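Local coordinates for hypothetical protein PA2201 (PDB 2FEF) that is of unknown function but probably acts as an immunity protein that neutralises a PoNe-type DNase toxin, at residues 176-181 with 196-201; 202-207 with 245-250. All blocks are in the same frame, centred on the assembly; numbering follows the deposited sequence.

Contact 1 of 2, residues 176-181 with 196-201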
ATOM      1  N   ASP B 176       1.413   0.967 -32.344  1.00 28.96           N
ATOM      2  CA  ASP B 176       1.149   2.418 -32.381  1.00 29.53           C
ATOM      3  C   ASP B 176       2.429   3.144 -31.922  1.00 29.32           C
ATOM      4  O   ASP B 176       2.503   3.691 -30.827  1.00 28.73           O
ATOM      5  CB  ASP B 176      -0.063   2.762 -31.495  1.00 31.11           C
ATOM      6  CG  ASP B 176      -0.603   4.200 -31.715  1.00 33.57           C
ATOM      7  OD1 ASP B 176      -0.221   4.880 -32.690  1.00 36.40           O
ATOM      8  OD2 ASP B 176      -1.424   4.641 -30.885  1.00 36.21           O
ATOM      9  N   THR B 177       3.428   3.130 -32.792  1.00 29.06           N
ATOM     10  CA  THR B 177       4.736   3.653 -32.501  1.00 29.56           C
ATOM     11  C   THR B 177       4.966   4.883 -33.384  1.00 28.93           C
ATOM     12  O   THR B 177       4.373   4.982 -34.476  1.00 28.19           O
ATOM     13  CB  THR B 177       5.809   2.599 -32.833  1.00 29.85           C
ATOM     14  OG1 THR B 177       5.552   2.060 -34.139  1.00 30.34           O
ATOM     15  CG2 THR B 177       5.772   1.460 -31.821  1.00 31.77           C
ATOM     16  N   ASP B 178       5.799   5.811 -32.901  1.00 26.86           N
ATOM     17  CA  ASP B 178       6.218   6.981 -33.670  1.00 26.70           C
ATOM     18  C   ASP B 178       7.665   6.857 -34.149  1.00 26.96           C
ATOM     19  O   ASP B 178       8.257   5.780 -34.042  1.00 26.84           O
ATOM     20  CB  ASP B 178       5.976   8.281 -32.870  1.00 26.77           C
ATOM     21  CG  ASP B 178       6.976   8.499 -31.736  1.00 27.73           C
ATOM     22  OD1 ASP B 178       7.638   7.535 -31.264  1.00 25.23           O
ATOM     23  OD2 ASP B 178       7.075   9.667 -31.281  1.00 30.22           O
ATOM     24  N   ARG B 179       8.244   7.938 -34.673  1.00 25.99           N
ATOM     25  CA  ARG B 179       9.545   7.839 -35.332  1.00 26.31           C
ATOM     26  C   ARG B 179      10.625   7.294 -34.390  1.00 26.41           C
ATOM     27  O   ARG B 179      11.329   6.335 -34.725  1.00 26.21           O
ATOM     28  CB  ARG B 179       9.979   9.181 -35.905  1.00 25.94           C
ATOM     29  CG  ARG B 179      11.356   9.116 -36.637  1.00 27.46           C
ATOM     30  CD  ARG B 179      11.633  10.382 -37.414  1.00 32.74           C
ATOM     31  NE  ARG B 179      10.895  10.432 -38.667  1.00 35.19           N
ATOM     32  CZ  ARG B 179      10.937  11.456 -39.521  1.00 37.24           C
ATOM     33  NH1 ARG B 179      11.672  12.523 -39.235  1.00 37.66           N
ATOM     34  NH2 ARG B 179      10.240  11.412 -40.657  1.00 36.52           N
ATOM     35  N   LEU B 180      10.727   7.893 -33.211  1.00 25.78           N
ATOM     36  CA  LEU B 180      11.733   7.454 -32.230  1.00 26.45           C
ATOM     37  C   LEU B 180      11.547   5.989 -31.814  1.00 26.04           C
ATOM     38  O   LEU B 180      12.506   5.214 -31.825  1.00 25.64           O
ATOM     39  CB  LEU B 180      11.776   8.371 -30.990  1.00 26.40           C
ATOM     40  CG  LEU B 180      12.684   7.870 -29.850  1.00 26.77           C
ATOM     41  CD1 LEU B 180      14.169   7.806 -30.254  1.00 24.53           C
ATOM     42  CD2 LEU B 180      12.499   8.694 -28.590  1.00 25.52           C
ATOM     43  N   LEU B 181      10.323   5.609 -31.468  1.00 25.56           N
ATOM     44  CA  LEU B 181      10.084   4.216 -31.062  1.00 26.35           C
ATOM     45  C   LEU B 181      10.413   3.256 -32.211  1.00 26.93           C
ATOM     46  O   LEU B 181      10.965   2.165 -31.970  1.00 27.15           O
ATOM     47  CB  LEU B 181       8.637   3.990 -30.562  1.00 25.60           C
ATOM     48  CG  LEU B 181       8.224   4.717 -29.266  1.00 25.55           C
ATOM     49  CD1 LEU B 181       6.721   4.466 -28.914  1.00 24.88           C
ATOM     50  CD2 LEU B 181       9.198   4.418 -28.076  1.00 27.78           C
ATOM     51  N   GLU B 196       6.626   8.840 -39.644  1.00 36.32           N
ATOM     52  CA  GLU B 196       7.026  10.240 -39.800  1.00 36.58           C
ATOM     53  C   GLU B 196       6.529  11.106 -38.651  1.00 35.97           C
ATOM     54  O   GLU B 196       6.884  12.285 -38.572  1.00 35.98           O
ATOM     55  CB  GLU B 196       6.505  10.806 -41.120  1.00 37.75           C
ATOM     56  CG  GLU B 196       7.072  10.118 -42.350  1.00 40.23           C
ATOM     57  CD  GLU B 196       6.524  10.689 -43.625  1.00 44.76           C
ATOM     58  OE1 GLU B 196       5.641  11.580 -43.553  1.00 46.81           O
ATOM     59  OE2 GLU B 196       6.974  10.245 -44.703  1.00 46.95           O
ATOM     60  N   GLU B 197       5.715  10.526 -37.772  1.00 35.08           N
ATOM     61  CA  GLU B 197       5.151  11.255 -36.639  1.00 34.82           C
ATOM     62  C   GLU B 197       6.105  11.323 -35.451  1.00 33.88           C
ATOM     63  O   GLU B 197       6.955  10.446 -35.258  1.00 33.29           O
ATOM     64  CB  GLU B 197       3.856  10.607 -36.154  1.00 34.49           C
ATOM     65  CG  GLU B 197       2.746  10.449 -37.200  1.00 37.03           C
ATOM     66  CD  GLU B 197       1.493   9.835 -36.590  1.00 36.20           C
ATOM     67  OE1 GLU B 197       1.228   8.632 -36.819  1.00 38.75           O
ATOM     68  OE2 GLU B 197       0.791  10.541 -35.843  1.00 38.52           O
ATOM     69  N   THR B 198       5.936  12.370 -34.653  1.00 33.11           N
ATOM     70  CA  THR B 198       6.523  12.451 -33.309  1.00 32.04           C
ATOM     71  C   THR B 198       5.361  12.742 -32.339  1.00 31.76           C
ATOM     72  O   THR B 198       4.737  13.811 -32.411  1.00 31.19           O
ATOM     73  CB  THR B 198       7.592  13.553 -33.240  1.00 32.52           C
ATOM     74  OG1 THR B 198       8.665  13.242 -34.145  1.00 31.91           O
ATOM     75  CG2 THR B 198       8.165  13.692 -31.815  1.00 31.05           C
ATOM     76  N   PHE B 199       5.062  11.786 -31.460  1.00 30.41           N
ATOM     77  CA  PHE B 199       3.929  11.924 -30.554  1.00 29.77           C
ATOM     78  C   PHE B 199       4.074  13.065 -29.547  1.00 29.82           C
ATOM     79  O   PHE B 199       3.079  13.661 -29.149  1.00 29.56           O
ATOM     80  CB  PHE B 199       3.620  10.602 -29.839  1.00 29.91           C
ATOM     81  CG  PHE B 199       3.196   9.483 -30.773  1.00 30.86           C
ATOM     82  CD1 PHE B 199       2.757   9.755 -32.073  1.00 30.40           C
ATOM     83  CD2 PHE B 199       3.253   8.161 -30.354  1.00 31.08           C
ATOM     84  CE1 PHE B 199       2.390   8.720 -32.932  1.00 30.22           C
ATOM     85  CE2 PHE B 199       2.862   7.126 -31.197  1.00 30.13           C
ATOM     86  CZ  PHE B 199       2.433   7.406 -32.482  1.00 30.40           C
ATOM     87  N   HIS B 200       5.317  13.347 -29.140  1.00 29.53           N
ATOM     88  CA  HIS B 200       5.603  14.359 -28.127  1.00 29.84           C
ATOM     89  C   HIS B 200       6.770  15.218 -28.615  1.00 29.57           C
ATOM     90  O   HIS B 200       7.930  14.911 -28.343  1.00 29.48           O
ATOM     91  CB  HIS B 200       5.888  13.666 -26.800  1.00 28.45           C
ATOM     92  CG  HIS B 200       4.773  12.760 -26.372  1.00 30.83           C
ATOM     93  ND1 HIS B 200       3.698  13.215 -25.644  1.00 28.68           N
ATOM     94  CD2 HIS B 200       4.541  11.444 -26.607  1.00 27.20           C
ATOM     95  CE1 HIS B 200       2.851  12.219 -25.442  1.00 32.52           C
ATOM     96  NE2 HIS B 200       3.355  11.127 -25.995  1.00 29.25           N
ATOM     97  N   PRO B 201       6.459  16.274 -29.390  1.00 29.54           N
ATOM     98  CA  PRO B 201       7.463  17.075 -30.062  1.00 29.23           C
ATOM     99  C   PRO B 201       8.461  17.739 -29.096  1.00 28.86           C
ATOM    100  O   PRO B 201       9.582  18.043 -29.489  1.00 28.50           O
ATOM    101  CB  PRO B 201       6.636  18.128 -30.828  1.00 29.27           C
ATOM    102  CG  PRO B 201       5.261  17.545 -30.933  1.00 30.22           C
ATOM    103  CD  PRO B 201       5.084  16.741 -29.680  1.00 30.07           C
TER
HETATM  104  O   HOH W   1       7.529  11.343 -29.176  1.00 27.13           O
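D178 OD2 is gripped from two directions: F199 N donates to it at 2.9 Å in a nearly straight bond (166° at the hydrogen), and the oxygen of a water donates a second hydrogen bond to D178 OD2 at 2.7 Å. The amide comes in on the anti side of the carboxylate, slightly out of its plane, and the same water accepts from H200 N, so two successive amides of the 196-201 loop are tied to one carboxylate oxygen, one directly and one through water. CB of the same aspartate lies over the centre of the F199 ring, 3.4 Å from the centroid and almost on the ring normal, a CH-pi contact. At the ring's edge, in its plane, D176 O comes to 3.5 Å from F199 CE2; this carbonyl oxygen is buried without a polar partner. Next to D178 in the chain, R179 N donates to E197 O at 2.9 Å. The R179 side chain passes E196, its NH2 3.5 Å from E196 CA, while its charge is paired through NH1 with E212. D178 OD1 takes the hydroxyl of Y146 and, weakly, L181 N. D178 is the N-cap of helix 179-189, the weak L181 N bond is its capping bond, and the loop that follows this helix folds back to pack against its capped start.

Contact 2 of 2, residues 202-207 with 245-250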
ATOM      1  N   ARG B 202       8.051  17.929 -27.843  1.00 28.92           N
ATOM      2  CA  ARG B 202       8.942  18.459 -26.792  1.00 28.95           C
ATOM      3  C   ARG B 202       9.151  17.311 -25.791  1.00 26.83           C
ATOM      4  O   ARG B 202       8.249  16.991 -25.047  1.00 26.88           O
ATOM      5  CB  ARG B 202       8.245  19.621 -26.074  1.00 29.89           C
ATOM      6  CG  ARG B 202       8.294  20.993 -26.779  1.00 34.43           C
ATOM      7  CD  ARG B 202       7.730  21.046 -28.197  1.00 41.45           C
ATOM      8  NE  ARG B 202       6.276  20.856 -28.310  1.00 45.98           N
ATOM      9  CZ  ARG B 202       5.541  21.270 -29.349  1.00 45.43           C
ATOM     10  NH1 ARG B 202       4.237  21.033 -29.372  1.00 45.84           N
ATOM     11  NH2 ARG B 202       6.106  21.918 -30.368  1.00 46.13           N
ATOM     12  N   PRO B 203      10.350  16.719 -25.732  1.00 26.64           N
ATOM     13  CA  PRO B 203      11.605  17.078 -26.402  1.00 26.22           C
ATOM     14  C   PRO B 203      11.888  16.448 -27.770  1.00 26.09           C
ATOM     15  O   PRO B 203      12.816  16.860 -28.450  1.00 24.94           O
ATOM     16  CB  PRO B 203      12.660  16.567 -25.413  1.00 26.08           C
ATOM     17  CG  PRO B 203      12.073  15.310 -24.836  1.00 26.05           C
ATOM     18  CD  PRO B 203      10.535  15.582 -24.794  1.00 25.85           C
ATOM     19  N   PHE B 204      11.117  15.440 -28.150  1.00 27.46           N
ATOM     20  CA  PHE B 204      11.560  14.523 -29.198  1.00 28.23           C
ATOM     21  C   PHE B 204      11.603  15.044 -30.642  1.00 29.29           C
ATOM     22  O   PHE B 204      12.284  14.460 -31.486  1.00 28.95           O
ATOM     23  CB  PHE B 204      10.775  13.216 -29.098  1.00 28.30           C
ATOM     24  CG  PHE B 204      10.852  12.573 -27.750  1.00 27.31           C
ATOM     25  CD1 PHE B 204       9.720  12.494 -26.941  1.00 25.56           C
ATOM     26  CD2 PHE B 204      12.063  12.042 -27.278  1.00 26.19           C
ATOM     27  CE1 PHE B 204       9.791  11.907 -25.666  1.00 25.88           C
ATOM     28  CE2 PHE B 204      12.120  11.416 -26.035  1.00 26.15           C
ATOM     29  CZ  PHE B 204      11.011  11.370 -25.231  1.00 24.94           C
ATOM     30  N   GLY B 205      10.889  16.138 -30.923  1.00 29.64           N
ATOM     31  CA  GLY B 205      10.986  16.802 -32.229  1.00 29.70           C
ATOM     32  C   GLY B 205      12.387  17.312 -32.528  1.00 30.25           C
ATOM     33  O   GLY B 205      12.748  17.473 -33.692  1.00 29.42           O
ATOM     34  N   GLN B 206      13.176  17.543 -31.475  1.00 30.34           N
ATOM     35  CA  GLN B 206      14.560  18.040 -31.589  1.00 31.77           C
ATOM     36  C   GLN B 206      15.551  16.981 -32.091  1.00 31.93           C
ATOM     37  O   GLN B 206      16.731  17.292 -32.300  1.00 31.84           O
ATOM     38  CB  GLN B 206      15.039  18.633 -30.244  1.00 31.84           C
ATOM     39  CG  GLN B 206      14.185  19.832 -29.765  1.00 34.19           C
ATOM     40  CD  GLN B 206      14.303  21.024 -30.695  1.00 37.09           C
ATOM     41  OE1 GLN B 206      13.330  21.430 -31.334  1.00 40.75           O
ATOM     42  NE2 GLN B 206      15.502  21.568 -30.804  1.00 37.09           N
ATOM     43  N   LEU B 207      15.059  15.750 -32.273  1.00 32.27           N
ATOM     44  CA  LEU B 207      15.800  14.660 -32.915  1.00 32.89           C
ATOM     45  C   LEU B 207      15.688  14.669 -34.443  1.00 34.78           C
ATOM     46  O   LEU B 207      16.379  13.888 -35.124  1.00 34.46           O
ATOM     47  CB  LEU B 207      15.339  13.299 -32.376  1.00 32.80           C
ATOM     48  CG  LEU B 207      15.613  13.012 -30.883  1.00 29.93           C
ATOM     49  CD1 LEU B 207      15.019  11.693 -30.419  1.00 28.45           C
ATOM     50  CD2 LEU B 207      17.103  13.014 -30.593  1.00 30.02           C
ATOM     51  N   ARG B 245       6.563  22.874 -21.957  1.00 26.19           N
ATOM     52  CA  ARG B 245       5.781  21.795 -22.536  1.00 28.22           C
ATOM     53  C   ARG B 245       6.534  20.470 -22.705  1.00 28.12           C
ATOM     54  O   ARG B 245       5.968  19.463 -23.167  1.00 27.53           O
ATOM     55  CB  ARG B 245       5.019  22.253 -23.790  1.00 30.14           C
ATOM     56  CG  ARG B 245       5.876  22.698 -24.893  1.00 34.29           C
ATOM     57  CD  ARG B 245       5.189  23.701 -25.804  1.00 36.59           C
ATOM     58  NE  ARG B 245       5.987  24.010 -27.006  1.00 42.07           N
ATOM     59  CZ  ARG B 245       7.274  24.367 -27.016  1.00 44.61           C
ATOM     60  NH1 ARG B 245       7.959  24.449 -25.888  1.00 49.81           N
ATOM     61  NH2 ARG B 245       7.896  24.636 -28.162  1.00 44.40           N
ATOM     62  N   ARG B 246       7.794  20.432 -22.261  1.00 25.95           N
ATOM     63  CA  ARG B 246       8.530  19.183 -22.305  1.00 26.62           C
ATOM     64  C   ARG B 246       7.836  18.030 -21.553  1.00 26.45           C
ATOM     65  O   ARG B 246       7.375  18.150 -20.394  1.00 26.71           O
ATOM     66  CB  ARG B 246       9.962  19.387 -21.803  1.00 25.55           C
ATOM     67  CG  ARG B 246      10.851  18.173 -22.094  1.00 27.42           C
ATOM     68  CD  ARG B 246      11.866  18.102 -21.002  1.00 26.00           C
ATOM     69  NE  ARG B 246      13.035  17.244 -21.178  1.00 26.63           N
ATOM     70  CZ  ARG B 246      13.160  16.019 -20.669  1.00 22.97           C
ATOM     71  NH1 ARG B 246      12.163  15.417 -20.002  1.00 22.40           N
ATOM     72  NH2 ARG B 246      14.331  15.400 -20.792  1.00 25.41           N
ATOM     73  N   LEU B 247       7.728  16.895 -22.229  1.00 26.61           N
ATOM     74  CA  LEU B 247       7.183  15.721 -21.590  1.00 26.30           C
ATOM     75  C   LEU B 247       8.174  15.299 -20.506  1.00 25.58           C
ATOM     76  O   LEU B 247       9.400  15.381 -20.687  1.00 24.92           O
ATOM     77  CB  LEU B 247       7.036  14.580 -22.603  1.00 25.69           C
ATOM     78  CG  LEU B 247       6.320  13.312 -22.106  1.00 27.96           C
ATOM     79  CD1 LEU B 247       4.848  13.653 -21.905  1.00 28.26           C
ATOM     80  CD2 LEU B 247       6.503  12.190 -23.122  1.00 26.30           C
ATOM     81  N   THR B 248       7.643  14.864 -19.377  1.00 25.49           N
ATOM     82  CA  THR B 248       8.475  14.242 -18.331  1.00 26.98           C
ATOM     83  C   THR B 248       7.852  12.892 -17.962  1.00 26.85           C
ATOM     84  O   THR B 248       6.652  12.653 -18.210  1.00 27.73           O
ATOM     85  CB  THR B 248       8.589  15.136 -17.065  1.00 26.91           C
ATOM     86  OG1 THR B 248       7.280  15.283 -16.481  1.00 30.03           O
ATOM     87  CG2 THR B 248       9.197  16.532 -17.427  1.00 27.44           C
ATOM     88  N   GLY B 249       8.648  12.014 -17.387  1.00 27.07           N
ATOM     89  CA  GLY B 249       8.173  10.663 -17.019  1.00 27.45           C
ATOM     90  C   GLY B 249       8.860  10.264 -15.724  1.00 28.59           C
ATOM     91  O   GLY B 249       9.811   9.476 -15.749  1.00 30.01           O
ATOM     92  N   PRO B 250       8.397  10.811 -14.581  1.00 29.22           N
ATOM     93  CA  PRO B 250       9.082  10.507 -13.323  1.00 29.35           C
ATOM     94  C   PRO B 250       8.914   9.039 -12.901  1.00 28.68           C
ATOM     95  O   PRO B 250       9.644   8.579 -12.036  1.00 28.09           O
ATOM     96  CB  PRO B 250       8.380  11.417 -12.312  1.00 30.20           C
ATOM     97  CG  PRO B 250       7.003  11.613 -12.877  1.00 30.27           C
ATOM     98  CD  PRO B 250       7.259  11.731 -14.370  1.00 29.24           C
TER
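R202 lays its aliphatic chain across the guanidinium of R245, with CG over the centre of that flat group and 3.5 Å from R245 CZ. The meeting joins the short helix 201-204 to the loop between helices 238-243 and 258-267, in the all-helical fold of this PoNi-like C-terminal region. The two guanidinium planes lie 23° apart, and R245 NE sits above one face of the R202 group toward its rim, 3.4 Å from R202 NE. Both nitrogens are donors, so they are not hydrogen-bonded; two like charges lie close together at an exposed site. R245 also touches a crystal neighbour, which may influence its pose. Bends at chi2 (57°) and chi3 (68°) set CD and NE of R202 along this course. Beside the arginine pair, the backbones are joined by one hydrogen bond, L247 N to R202 O at 2.9 Å, the donor standing above the carbonyl plane; R246 CA adds a CA-H...O contact to the same oxygen. P203, which follows a cis peptide bond, sets CD 3.8 Å from R246 CG. The polar end of R246 turns to helix 223-234, where its NE donates to Q229 O and its guanidinium makes cation-pi contacts with Y230 and F233. Deeper in, F204 meets W253 and Y146 ring to ring, and its CE1 lies 4.2 Å from L247 CD2, at the edge of the phenyl ring.

The loop and short helix after helix 179-189 serve both contacts: 196-201 folds back on the helix start in contact 1, and the next residues, 202-207, meet the 245-250 loop in contact 2. Their centres are 11 Å apart, on the same side of the chain's centre. Contact 1 is a surface contact built on a buried carboxylate, water and backbone amides; contact 2 is partly buried and grades from two overlapping arginines to an apolar end. Between them there is van der Waals packing: L180 CD2 lies 3.6 Å from F204 CD2, and the H200 ring meets L247. Y146 of helix 146-158 touches both, bonding to D178 and packing on F204.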